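Local coordinates for protein exonuclease mut-7 homolog (Aedes aegypti, PDB 7JW2) that probably trims the 3' ends of AGO1-bound microRNAs as a magnesium-dependent 3'-5' exoribonuclease, of which this chain is the exonuclease domain, at residues 52-57 with 183-188; 34-39 with 82-87; 156-161 with 193-198. All blocks are in the same frame, centred on the assembly; numbering follows the deposited sequence.

Contact 1. Residues 52-57 with 183-188; sequences LIQLAT and RYAALD
Gln54 and Ala185 meet where strand 52-56 packs against helix 183-188, the segment axes coming within 8.0 Å at 48° to each other and the CA of Gln54 lying 6.4 Å from the CA of Ala186. The one polar link is a side-chain to backbone bond: Gln54 NE2 donates to Ala185 O over 2.9 Å, with an N-H...O angle of 150°. The amide reaches the carbonyl oxygen from the side, tilted from the carbonyl plane, because the glutamine chain bends at its second torsion (chi2 96°) and folds CG to within 3.4 Å of Ala185 O. NE2 also bonds to Glu39 OE1 on the adjacent strand 33-40, which ties the amide to sheet and helix at once. Ala185 O in turn receives a weak bond from the backbone N of Asp188, so the glutamine adds a second donor to an oxygen already engaged in the helix. Tyr184 and Asp188 have the Tyr-x-x-x-Asp spacing of the last DEDDy exonuclease motif, and Glu39, held by Gln54, probably belongs to the first, so the contact probably lies next to the active site of this RNase H-like fold and joins the helix that bears the motif to the sheet. The apolar half is small. Leu52 CD1 touches Ala185 CB at 3.8 Å, and the same methyl meets, about a right angle away, the amide nitrogen Gln54 NE2 at 3.7 Å. Next to this patch Ala186 packs on Val61 and Met63 of strand 61-65, and Leu52 also touches Leu177.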
loop_
_atom_site.group_PDB
_atom_site.type_symbol
_atom_site.label_atom_id
_atom_site.label_comp_id
_atom_site.label_asym_id
_atom_site.label_seq_id
_atom_site.Cartn_x
_atom_site.Cartn_y
_atom_site.Cartn_z
ATOM N N LEU A 52 15.573 3.793 -11.740
ATOM C CA LEU A 52 14.231 3.245 -11.891
ATOM C C LEU A 52 14.244 1.768 -11.551
ATOM O O LEU A 52 15.234 1.081 -11.798
ATOM C CB LEU A 52 13.703 3.384 -13.332
ATOM C CG LEU A 52 13.493 4.781 -13.915
ATOM C CD1 LEU A 52 13.028 4.647 -15.358
ATOM C CD2 LEU A 52 12.478 5.565 -13.104
ATOM N N ILE A 53 13.132 1.291 -10.981
ATOM C CA ILE A 53 12.799 -0.134 -10.941
ATOM C C ILE A 53 11.449 -0.308 -11.619
ATOM O O ILE A 53 10.487 0.397 -11.285
ATOM C CB ILE A 53 12.778 -0.674 -9.503
ATOM C CG1 ILE A 53 14.189 -0.613 -8.910
ATOM C CG2 ILE A 53 12.274 -2.124 -9.500
ATOM C CD1 ILE A 53 14.205 -0.843 -7.421
ATOM N N GLN A 54 11.377 -1.216 -12.591
ATOM C CA GLN A 54 10.172 -1.395 -13.394
ATOM C C GLN A 54 9.540 -2.751 -13.087
ATOM O O GLN A 54 10.226 -3.776 -13.123
ATOM C CB GLN A 54 10.452 -1.282 -14.899
ATOM C CG GLN A 54 11.179 -0.011 -15.368
ATOM C CD GLN A 54 12.680 -0.208 -15.493
ATOM O OE1 GLN A 54 13.434 0.178 -14.599
ATOM N NE2 GLN A 54 13.118 -0.794 -16.606
ATOM N N LEU A 55 8.243 -2.734 -12.786
ATOM C CA LEU A 55 7.480 -3.939 -12.464
ATOM C C LEU A 55 6.281 -4.018 -13.391
ATOM O O LEU A 55 5.435 -3.118 -13.384
ATOM C CB LEU A 55 7.024 -3.926 -11.003
ATOM C CG LEU A 55 8.136 -3.624 -9.997
ATOM C CD1 LEU A 55 7.613 -3.468 -8.572
ATOM C CD2 LEU A 55 9.231 -4.679 -10.055
ATOM N N ALA A 56 6.191 -5.106 -14.160
ATOM C CA ALA A 56 5.162 -5.259 -15.182
ATOM C C ALA A 56 4.242 -6.436 -14.882
ATOM O O ALA A 56 4.705 -7.518 -14.519
ATOM C CB ALA A 56 5.797 -5.470 -16.563
ATOM N N THR A 57 2.951 -6.219 -15.081
ATOM C CA THR A 57 1.955 -7.286 -15.168
ATOM C C THR A 57 1.424 -7.310 -16.593
ATOM O O THR A 57 1.765 -6.461 -17.415
ATOM C CB THR A 57 0.804 -7.055 -14.188
ATOM O OG1 THR A 57 -0.072 -6.059 -14.724
ATOM C CG2 THR A 57 1.311 -6.574 -12.845
ATOM N N ARG A 183 9.559 5.056 -22.199
ATOM C CA ARG A 183 9.033 3.989 -23.050
ATOM C C ARG A 183 9.968 2.783 -23.071
ATOM O O ARG A 183 9.520 1.633 -22.948
ATOM C CB ARG A 183 8.789 4.526 -24.463
ATOM C CG ARG A 183 7.549 5.408 -24.547
ATOM C CD ARG A 183 6.977 5.480 -25.960
ATOM N NE ARG A 183 7.984 5.857 -26.944
ATOM C CZ ARG A 183 8.000 7.022 -27.584
ATOM N NH1 ARG A 183 7.057 7.922 -27.340
ATOM N NH2 ARG A 183 8.956 7.285 -28.466
ATOM N N TYR A 184 11.270 3.023 -23.220
ATOM C CA TYR A 184 12.242 1.940 -23.193
ATOM C C TYR A 184 12.200 1.202 -21.858
ATOM O O TYR A 184 12.228 -0.033 -21.824
ATOM C CB TYR A 184 13.651 2.491 -23.475
ATOM C CG TYR A 184 14.747 1.518 -23.122
ATOM C CD1 TYR A 184 15.156 0.537 -24.023
ATOM C CD2 TYR A 184 15.341 1.538 -21.865
ATOM C CE1 TYR A 184 16.141 -0.382 -23.689
ATOM C CE2 TYR A 184 16.320 0.631 -21.525
ATOM C CZ TYR A 184 16.709 -0.334 -22.431
ATOM O OH TYR A 184 17.685 -1.233 -22.089
ATOM N N ALA A 185 12.139 1.944 -20.752
ATOM C CA ALA A 185 12.162 1.305 -19.438
ATOM C C ALA A 185 10.935 0.432 -19.223
ATOM O O ALA A 185 11.041 -0.673 -18.672
ATOM C CB ALA A 185 12.279 2.370 -18.337
ATOM N N ALA A 186 9.759 0.918 -19.624
ATOM C CA ALA A 186 8.547 0.139 -19.402
ATOM C C ALA A 186 8.556 -1.125 -20.253
ATOM O O ALA A 186 8.185 -2.210 -19.778
ATOM C CB ALA A 186 7.316 0.998 -19.694
ATOM N N LEU A 187 8.960 -1.010 -21.513
ATOM C CA LEU A 187 8.988 -2.176 -22.378
ATOM C C LEU A 187 10.053 -3.180 -21.952
ATOM O O LEU A 187 9.888 -4.385 -22.191
ATOM C CB LEU A 187 9.199 -1.732 -23.827
ATOM C CG LEU A 187 9.076 -2.836 -24.877
ATOM C CD1 LEU A 187 7.730 -3.548 -24.789
ATOM C CD2 LEU A 187 9.291 -2.236 -26.264
ATOM N N ASP A 188 11.146 -2.732 -21.314
ATOM C CA ASP A 188 12.194 -3.686 -20.971
ATOM C C ASP A 188 11.702 -4.675 -19.919
ATOM O O ASP A 188 12.161 -5.819 -19.888
ATOM C CB ASP A 188 13.472 -2.972 -20.517
ATOM C CG ASP A 188 14.714 -3.504 -21.239
ATOM O OD1 ASP A 188 14.729 -3.509 -22.494
ATOM O OD2 ASP A 188 15.662 -3.940 -20.551
#

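Contact 2. Residues 34-39 with 82-87; sequences IAFASE and NVFNRD. Unlike the reference sequence in segment 34-39: Ala37 (reference Asp).
Phe36 and Phe84 form a T-shaped pair: the edge of Phe84 is directed at one face of the Phe36 ring, with planes at 64° and centroids 5.0 Å apart. Phe84 CE2 does the touching, 3.5 Å from Phe36 CD2 and displaced from the ring centre toward the rim, while Phe84 CZ reaches back over the root of the ring to 4.1 Å from Phe36 CB. Phe36 has its CG between the backbone N and the carbonyl carbon (chi1 72°), which lays its face beneath the incoming edge. Phe84 has a second edge-to-face partner in Phe110, and both rings of the contact also rest on Leu55 of strand 50-56. Past the rings the end of the helix is tied down by polar bonds. Arg86 NH1 donates to Asn82 O at 2.9 Å, an almost straight bond in the plane of the guanidinium, and the same nitrogen bonds to Cys29 O, while NH2 pairs with Asp88. Lys91 NZ donates to the carbonyl oxygens of Val83 and Phe84, and Lys18 of the second subunit bonds to Asn82 OD1. An aromatic pair thus seats the last turn of helix 73-84 on central strand 33-40, the helix-on-sheet packing of the RNase H-like fold found in 3'-5' exonucleases.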
loop_
_atom_site.group_PDB
_atom_site.type_symbol
_atom_site.label_atom_id
_atom_site.label_comp_id
_atom_site.label_asym_id
_atom_site.label_seq_id
_atom_site.Cartn_x
_atom_site.Cartn_y
_atom_site.Cartn_z
ATOM N N ILE A 34 4.826 -11.490 -12.386
ATOM C CA ILE A 34 5.336 -10.127 -12.526
ATOM C C ILE A 34 6.684 -10.222 -13.224
ATOM O O ILE A 34 7.447 -11.164 -13.005
ATOM C CB ILE A 34 5.520 -9.416 -11.161
ATOM C CG1 ILE A 34 4.234 -9.473 -10.358
ATOM C CG2 ILE A 34 5.977 -7.946 -11.326
ATOM C CD1 ILE A 34 3.224 -8.566 -10.850
ATOM N N ALA A 35 6.994 -9.236 -14.052
ATOM C CA ALA A 35 8.326 -9.132 -14.624
ATOM C C ALA A 35 9.016 -7.911 -14.039
ATOM O O ALA A 35 8.361 -6.927 -13.700
ATOM C CB ALA A 35 8.260 -9.037 -16.150
ATOM N N PHE A 36 10.337 -7.977 -13.895
ATOM C CA PHE A 36 11.042 -6.814 -13.360
ATOM C C PHE A 36 12.330 -6.547 -14.118
ATOM O O PHE A 36 12.953 -7.444 -14.705
ATOM C CB PHE A 36 11.315 -6.927 -11.841
ATOM C CG PHE A 36 12.367 -7.927 -11.448
ATOM C CD1 PHE A 36 13.705 -7.577 -11.354
ATOM C CD2 PHE A 36 11.993 -9.206 -11.086
ATOM C CE1 PHE A 36 14.661 -8.516 -10.959
ATOM C CE2 PHE A 36 12.929 -10.146 -10.677
ATOM C CZ PHE A 36 14.265 -9.804 -10.612
ATOM N N ALA A 37 12.713 -5.272 -14.082
ATOM C CA ALA A 37 13.940 -4.740 -14.657
ATOM C C ALA A 37 14.273 -3.460 -13.904
ATOM O O ALA A 37 13.495 -2.995 -13.064
ATOM C CB ALA A 37 13.788 -4.483 -16.160
ATOM N N SER A 38 15.446 -2.891 -14.202
ATOM C CA SER A 38 15.864 -1.679 -13.511
ATOM C C SER A 38 16.797 -0.878 -14.399
ATOM O O SER A 38 17.411 -1.410 -15.331
ATOM C CB SER A 38 16.528 -1.998 -12.168
ATOM O OG SER A 38 17.725 -2.727 -12.328
ATOM N N GLU A 39 16.879 0.419 -14.097
ATOM C CA GLU A 39 17.800 1.322 -14.768
ATOM C C GLU A 39 18.654 2.026 -13.725
ATOM O O GLU A 39 18.161 2.433 -12.667
ATOM C CB GLU A 39 17.071 2.373 -15.637
ATOM C CG GLU A 39 16.023 1.829 -16.613
ATOM C CD GLU A 39 16.556 0.756 -17.537
ATOM O OE1 GLU A 39 15.761 -0.132 -17.930
ATOM O OE2 GLU A 39 17.765 0.786 -17.880
ATOM N N ASN A 82 6.031 -8.512 -0.017
ATOM C CA ASN A 82 4.735 -8.774 -0.625
ATOM C C ASN A 82 4.814 -9.063 -2.115
ATOM O O ASN A 82 3.785 -9.416 -2.716
ATOM C CB ASN A 82 3.785 -7.613 -0.348
ATOM C CG ASN A 82 3.374 -7.563 1.102
ATOM O OD1 ASN A 82 2.602 -8.406 1.559
ATOM N ND2 ASN A 82 3.906 -6.598 1.847
ATOM N N VAL A 83 6.008 -8.988 -2.713
ATOM C CA VAL A 83 6.189 -9.301 -4.129
ATOM C C VAL A 83 7.392 -10.220 -4.332
ATOM O O VAL A 83 7.252 -11.331 -4.850
ATOM C CB VAL A 83 6.333 -8.016 -4.970
ATOM C CG1 VAL A 83 6.655 -8.348 -6.428
ATOM C CG2 VAL A 83 5.053 -7.177 -4.879
ATOM N N PHE A 84 8.590 -9.774 -3.945
ATOM C CA PHE A 84 9.787 -10.468 -4.415
ATOM C C PHE A 84 10.091 -11.737 -3.633
ATOM O O PHE A 84 10.446 -12.762 -4.236
ATOM C CB PHE A 84 10.980 -9.523 -4.392
ATOM C CG PHE A 84 11.008 -8.613 -5.557
ATOM C CD1 PHE A 84 10.190 -7.495 -5.589
ATOM C CD2 PHE A 84 11.791 -8.908 -6.662
ATOM C CE1 PHE A 84 10.185 -6.653 -6.684
ATOM C CE2 PHE A 84 11.798 -8.074 -7.760
ATOM C CZ PHE A 84 10.992 -6.942 -7.779
ATOM N N ASN A 85 9.973 -11.702 -2.311
ATOM C CA ASN A 85 10.337 -12.850 -1.478
ATOM C C ASN A 85 9.154 -13.749 -1.186
ATOM O O ASN A 85 8.971 -14.218 -0.057
ATOM C CB ASN A 85 10.977 -12.359 -0.185
ATOM C CG ASN A 85 12.292 -11.659 -0.423
ATOM O OD1 ASN A 85 12.972 -11.913 -1.420
ATOM N ND2 ASN A 85 12.657 -10.770 0.489
ATOM N N ARG A 86 8.316 -13.972 -2.187
ATOM C CA ARG A 86 7.151 -14.834 -2.080
ATOM C C ARG A 86 7.294 -15.983 -3.063
ATOM O O ARG A 86 7.497 -15.758 -4.260
ATOM C CB ARG A 86 5.879 -14.060 -2.381
ATOM C CG ARG A 86 5.472 -13.115 -1.304
ATOM C CD ARG A 86 4.244 -12.376 -1.736
ATOM N NE ARG A 86 3.131 -13.282 -2.010
ATOM C CZ ARG A 86 1.973 -12.874 -2.509
ATOM N NH1 ARG A 86 1.801 -11.590 -2.798
ATOM N NH2 ARG A 86 0.993 -13.743 -2.727
ATOM N N ASP A 87 7.167 -17.211 -2.566
ATOM C CA ASP A 87 7.265 -18.366 -3.446
ATOM C C ASP A 87 6.022 -18.564 -4.308
ATOM O O ASP A 87 6.078 -19.355 -5.258
ATOM C CB ASP A 87 7.520 -19.632 -2.622
ATOM C CG ASP A 87 8.951 -19.726 -2.112
ATOM O OD1 ASP A 87 9.194 -20.496 -1.153
ATOM O OD2 ASP A 87 9.835 -19.039 -2.665
#

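Contact 3. Residues 156-161 with 193-198; sequences RLCLGK and LEIYDA
Cys158, in the last turn of helix 151-159, packs against Ile195 and Ala198 of the long helix 179-205, a helix-to-helix contact in the helical C-terminal part of the RNase H-like exonuclease fold. On the inner side the backbones come closest, the CA atoms of Cys158 and Ile195 being 5.8 Å apart. Here the thiol lies anti to the carbonyl carbon of its own residue (chi1 -66°), which brings SG alongside the branch methyl CG2 of Ile195 at 3.9 Å, while Cys158 CB abuts Ala198 CB at 3.8 Å. The small alanine lets the backbones draw near, and its methyl also lies 3.9 Å from Cys158 O. Ile195 is buried further by Leu151, Leu154 and Val155 from helix 151-159 and by Leu125 of helix 125-132, and Cys158 by Phe140, so this side merges with the hydrophobic interior. The outer side is as close but less buried. Leu159, partly exposed, crosses Glu194 at about a right angle, both its methyls set against one side of Glu194 CB, CD2 at 3.7 Å and CD1 at 4.0 Å. The carboxylate turns to another partner: Glu194 OE1 hydrogen-bonds to His3 NE2 from the N-terminal loop, and Leu159 also touches His3. Beyond it the chain leaves the helix at Gly160, whose phi is positive and whose backbone N still bonds to Arg156 O. At the border between apolar and polar ground, Leu159 CD1 stands 3.8 Å from Glu194 OE1.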
loop_
_atom_site.group_PDB
_atom_site.type_symbol
_atom_site.label_atom_id
_atom_site.label_comp_id
_atom_site.label_asym_id
_atom_site.label_seq_id
_atom_site.Cartn_x
_atom_site.Cartn_y
_atom_site.Cartn_z
ATOM N N ARG A 156 13.842 -10.773 -30.515
ATOM C CA ARG A 156 13.673 -11.077 -31.933
ATOM C C ARG A 156 13.218 -12.516 -32.144
ATOM O O ARG A 156 12.305 -12.773 -32.935
ATOM C CB ARG A 156 14.969 -10.817 -32.694
ATOM C CG ARG A 156 14.762 -10.702 -34.204
ATOM C CD ARG A 156 15.991 -10.120 -34.861
ATOM N NE ARG A 156 17.121 -11.036 -34.757
ATOM C CZ ARG A 156 18.159 -10.858 -33.942
ATOM N NH1 ARG A 156 18.210 -9.797 -33.152
ATOM N NH2 ARG A 156 19.144 -11.748 -33.916
ATOM N N LEU A 157 13.842 -13.465 -31.438
ATOM C CA LEU A 157 13.486 -14.875 -31.587
ATOM C C LEU A 157 12.037 -15.139 -31.200
ATOM O O LEU A 157 11.364 -15.969 -31.820
ATOM C CB LEU A 157 14.410 -15.743 -30.737
ATOM C CG LEU A 157 15.857 -15.875 -31.195
ATOM C CD1 LEU A 157 16.726 -16.320 -30.044
ATOM C CD2 LEU A 157 15.940 -16.873 -32.325
ATOM N N CYS A 158 11.541 -14.461 -30.166
ATOM C CA CYS A 158 10.209 -14.766 -29.664
ATOM C C CYS A 158 9.122 -13.912 -30.292
ATOM O O CYS A 158 8.003 -14.393 -30.481
ATOM C CB CYS A 158 10.157 -14.589 -28.140
ATOM S SG CYS A 158 11.153 -15.752 -27.224
ATOM N N LEU A 159 9.411 -12.651 -30.606
ATOM C CA LEU A 159 8.383 -11.735 -31.063
ATOM C C LEU A 159 8.574 -11.226 -32.484
ATOM O O LEU A 159 7.674 -10.555 -33.000
ATOM C CB LEU A 159 8.298 -10.535 -30.112
ATOM C CG LEU A 159 8.306 -10.867 -28.620
ATOM C CD1 LEU A 159 8.335 -9.564 -27.859
ATOM C CD2 LEU A 159 7.107 -11.720 -28.216
ATOM N N GLY A 160 9.701 -11.520 -33.127
ATOM C CA GLY A 160 9.865 -11.178 -34.529
ATOM C C GLY A 160 10.056 -9.709 -34.807
ATOM O O GLY A 160 9.876 -9.273 -35.949
ATOM N N LYS A 161 10.418 -8.927 -33.794
ATOM C CA LYS A 161 10.696 -7.513 -33.971
ATOM C C LYS A 161 12.013 -7.158 -33.296
ATOM O O LYS A 161 12.509 -7.872 -32.421
ATOM C CB LYS A 161 9.556 -6.651 -33.418
ATOM C CG LYS A 161 8.260 -6.822 -34.193
ATOM C CD LYS A 161 7.105 -6.132 -33.505
ATOM C CE LYS A 161 5.841 -6.240 -34.337
ATOM N NZ LYS A 161 4.894 -5.132 -34.043
ATOM N N LEU A 193 7.415 -10.720 -20.116
ATOM C CA LEU A 193 6.165 -11.486 -20.088
ATOM C C LEU A 193 5.871 -12.076 -21.456
ATOM O O LEU A 193 5.490 -13.251 -21.566
ATOM C CB LEU A 193 4.995 -10.609 -19.649
ATOM C CG LEU A 193 5.060 -10.008 -18.238
ATOM C CD1 LEU A 193 4.146 -8.814 -18.157
ATOM C CD2 LEU A 193 4.645 -11.049 -17.192
ATOM N N GLU A 194 6.043 -11.275 -22.507
ATOM C CA GLU A 194 5.802 -11.755 -23.868
ATOM C C GLU A 194 6.775 -12.862 -24.255
ATOM O O GLU A 194 6.387 -13.823 -24.935
ATOM C CB GLU A 194 5.907 -10.588 -24.853
ATOM C CG GLU A 194 4.987 -9.425 -24.540
ATOM C CD GLU A 194 5.300 -8.206 -25.384
ATOM O OE1 GLU A 194 6.408 -7.648 -25.232
ATOM O OE2 GLU A 194 4.431 -7.792 -26.184
ATOM N N ILE A 195 8.039 -12.754 -23.831
ATOM C CA ILE A 195 9.014 -13.813 -24.088
ATOM C C ILE A 195 8.595 -15.112 -23.404
ATOM O O ILE A 195 8.582 -16.182 -24.027
ATOM C CB ILE A 195 10.416 -13.371 -23.639
ATOM C CG1 ILE A 195 11.001 -12.359 -24.629
ATOM C CG2 ILE A 195 11.328 -14.558 -23.503
ATOM C CD1 ILE A 195 12.208 -11.639 -24.075
ATOM N N TYR A 196 8.266 -15.049 -22.109
ATOM C CA TYR A 196 7.868 -16.266 -21.404
ATOM C C TYR A 196 6.677 -16.922 -22.081
ATOM O O TYR A 196 6.639 -18.154 -22.242
ATOM C CB TYR A 196 7.552 -15.956 -19.931
ATOM C CG TYR A 196 7.312 -17.228 -19.154
ATOM C CD1 TYR A 196 8.374 -18.040 -18.781
ATOM C CD2 TYR A 196 6.027 -17.651 -18.853
ATOM C CE1 TYR A 196 8.172 -19.235 -18.109
ATOM C CE2 TYR A 196 5.816 -18.853 -18.178
ATOM C CZ TYR A 196 6.901 -19.628 -17.808
ATOM O OH TYR A 196 6.725 -20.825 -17.142
ATOM N N ASP A 197 5.695 -16.118 -22.483
ATOM C CA ASP A 197 4.500 -16.661 -23.124
ATOM C C ASP A 197 4.853 -17.377 -24.425
ATOM O O ASP A 197 4.326 -18.459 -24.713
ATOM C CB ASP A 197 3.504 -15.529 -23.362
ATOM C CG ASP A 197 2.249 -15.985 -24.057
ATOM O OD1 ASP A 197 1.354 -16.519 -23.373
ATOM O OD2 ASP A 197 2.151 -15.791 -25.283
ATOM N N ALA A 198 5.774 -16.813 -25.205
ATOM C CA ALA A 198 6.150 -17.448 -26.469
ATOM C C ALA A 198 6.868 -18.773 -26.240
ATOM O O ALA A 198 6.632 -19.751 -26.968
ATOM C CB ALA A 198 7.028 -16.495 -27.283
#

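Contacts 1 and 2 are buried near the centre of the chain and share the sheet: strands 50-56 and 33-40 are neighbours, joined by backbone bonds such as Gln54 N to Ala37 O, and Ala37 is an aspartate in the reference sequence. Contact 1 is mainly a polar grip by a glutamine amide on a helix carbonyl; contact 2 is an aromatic pair that brings in a different helix, 73-84. Contact 3 lies farther out, is only partly buried, and joins two helices through apolar side chains and the aliphatic stem of a glutamate. It uses helix 179-205, as contact 1 does, and Leu193 of that helix touches both Thr57 and Ala35, linking it to the sheet.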